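Local coordinates for hypothetical protein (Bacteroides uniformis, PDB 4QE0) that is of unknown function but belongs to the DUF5043 family and folds around an antiparallel beta sheet with helices, at residues D34-D37 against G38-F41. Sequence-based numbering, arbitrary orientation.
Sequences DVDD and GSQF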
ATOM      1  N   ASP A  34      16.469   7.765  18.405  1.00 28.91           N
ATOM      2  CA  ASP A  34      16.808   7.646  19.824  1.00 28.32           C
ATOM      3  C   ASP A  34      17.207   6.207  20.104  1.00 30.51           C
ATOM      4  O   ASP A  34      16.457   5.285  19.790  1.00 30.05           O
ATOM      5  CB  ASP A  34      15.603   8.013  20.714  1.00 30.59           C
ATOM      6  CG  ASP A  34      15.273   9.492  20.700  1.00 33.22           C
ATOM      7  OD1 ASP A  34      16.143  10.319  20.343  1.00 36.25           O
ATOM      8  OD2 ASP A  34      14.114   9.823  21.058  1.00 35.19           O
ATOM      9  N   VAL A  35      18.390   6.002  20.673  1.00 29.03           N
ATOM     10  CA  VAL A  35      18.887   4.651  20.963  1.00 27.76           C
ATOM     11  C   VAL A  35      19.220   4.488  22.452  1.00 33.37           C
ATOM     12  O   VAL A  35      19.962   5.279  23.007  1.00 33.30           O
ATOM     13  CB  VAL A  35      20.147   4.323  20.142  1.00 28.50           C
ATOM     14  CG1 VAL A  35      20.600   2.887  20.422  1.00 31.05           C
ATOM     15  CG2 VAL A  35      19.871   4.497  18.658  1.00 29.67           C
ATOM     16  N   ASP A  36      18.653   3.475  23.087  1.00 31.60           N
ATOM     17  CA  ASP A  36      18.991   3.126  24.476  1.00 33.92           C
ATOM     18  C   ASP A  36      20.243   2.267  24.457  1.00 37.63           C
ATOM     19  O   ASP A  36      20.252   1.205  23.849  1.00 33.22           O
ATOM     20  CB  ASP A  36      17.851   2.364  25.133  1.00 40.47           C
ATOM     21  CG  ASP A  36      18.190   1.903  26.558  1.00 55.32           C
ATOM     22  OD1 ASP A  36      18.534   2.754  27.398  1.00 62.56           O
ATOM     23  OD2 ASP A  36      18.128   0.693  26.839  1.00 59.73           O
ATOM     24  N   ASP A  37      21.302   2.710  25.130  1.00 34.81           N
ATOM     25  CA  ASP A  37      22.585   2.049  24.976  1.00 37.17           C
ATOM     26  C   ASP A  37      22.616   0.615  25.522  1.00 34.65           C
ATOM     27  O   ASP A  37      23.180  -0.271  24.883  1.00 37.95           O
ATOM     28  CB  ASP A  37      23.711   2.916  25.544  1.00 47.00           C
ATOM     29  CG  ASP A  37      24.074   4.102  24.612  1.00 50.47           C
ATOM     30  OD1 ASP A  37      23.671   4.124  23.409  1.00 54.82           O
ATOM     31  OD2 ASP A  37      24.779   5.008  25.088  1.00 63.30           O
ATOM     32  N   GLY A  38      21.970   0.378  26.654  1.00 34.33           N
ATOM     33  CA  GLY A  38      21.951  -0.952  27.269  1.00 36.62           C
ATOM     34  C   GLY A  38      21.221  -2.001  26.438  1.00 37.32           C
ATOM     35  O   GLY A  38      21.739  -3.095  26.177  1.00 36.46           O
ATOM     36  N   SER A  39      20.019  -1.659  26.003  1.00 32.82           N
ATOM     37  CA  SER A  39      19.176  -2.613  25.263  1.00 33.63           C
ATOM     38  C   SER A  39      19.400  -2.586  23.744  1.00 28.61           C
ATOM     39  O   SER A  39      18.975  -3.503  23.052  1.00 29.68           O
ATOM     40  CB  SER A  39      17.719  -2.280  25.529  1.00 31.35           C
ATOM     41  OG  SER A  39      17.433  -0.999  24.999  1.00 32.41           O
ATOM     42  N   GLN A  40      20.040  -1.529  23.254  1.00 26.83           N
ATOM     43  CA  GLN A  40      20.206  -1.268  21.827  1.00 27.40           C
ATOM     44  C   GLN A  40      18.848  -1.138  21.084  1.00 26.85           C
ATOM     45  O   GLN A  40      18.750  -1.426  19.899  1.00 26.88           O
ATOM     46  CB  GLN A  40      21.113  -2.328  21.214  1.00 27.71           C
ATOM     47  CG  GLN A  40      22.550  -2.208  21.721  1.00 29.27           C
ATOM     48  CD  GLN A  40      23.209  -0.960  21.194  1.00 28.73           C
ATOM     49  OE1 GLN A  40      23.366  -0.810  19.989  1.00 34.06           O
ATOM     50  NE2 GLN A  40      23.597  -0.058  22.082  1.00 34.27           N
ATOM     51  N   PHE A  41      17.835  -0.678  21.811  1.00 27.26           N
ATOM     52  CA  PHE A  41      16.491  -0.453  21.280  1.00 27.22           C
ATOM     53  C   PHE A  41      16.416   0.927  20.644  1.00 26.36           C
ATOM     54  O   PHE A  41      16.854   1.921  21.238  1.00 27.59           O
ATOM     55  CB  PHE A  41      15.495  -0.539  22.434  1.00 28.29           C
ATOM     56  CG  PHE A  41      14.050  -0.582  22.024  1.00 28.51           C
ATOM     57  CD1 PHE A  41      13.590  -1.592  21.207  1.00 29.42           C
ATOM     58  CD2 PHE A  41      13.152   0.359  22.493  1.00 33.13           C
ATOM     59  CE1 PHE A  41      12.260  -1.669  20.859  1.00 31.71           C
ATOM     60  CE2 PHE A  41      11.806   0.290  22.139  1.00 31.70           C
ATOM     61  CZ  PHE A  41      11.373  -0.727  21.333  1.00 28.48           C
TER
HETATM   62  O   HOH W   1      20.800   2.045  28.894  1.00 52.83           O
HETATM   63  O   HOH W   2      24.402   2.685  21.151  1.00 40.09           O
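D36 and D37 meet S39 and Q40 within a local beta-hairpin turn, at the surface where strand 29-36 reverses into strand 41-45 of the antiparallel sheet. D37, G38 and S39 keep right-handed helical backbone angles; Q40 takes a left-handed conformation and leads the chain into the returning strand. At the mouth of the turn, D36 N gives a backbone hydrogen bond to F41 O (3.0 Å). With CG anti to its backbone N (chi1 177°), D36 brings its carboxylate to S39, where OD2 takes two bonds: S39 OG reaches its anti lone pair at 2.6 Å, while S39 N comes from above the carboxylate plane at 3.1 Å. The same S39 OG accepts from F41 N (3.2 Å), closing an ST turn. With an alanine in place of S39, D36 OD2 would probably lose its hydroxyl donor and keep the S39 backbone N, and F41 N would lose the acceptor that closes the ST turn. Bent at chi2 (-69°), Q40 folds its amide back toward D37; its OE1 is hydrogen-bonded to T127 OG1. Its NE2 gives D37 O a nearly straight bond (2.8 Å, 172°) lying in the Q40 amide plane, and also donates to a water, which in turn donates to D37 OD1 (2.8 Å).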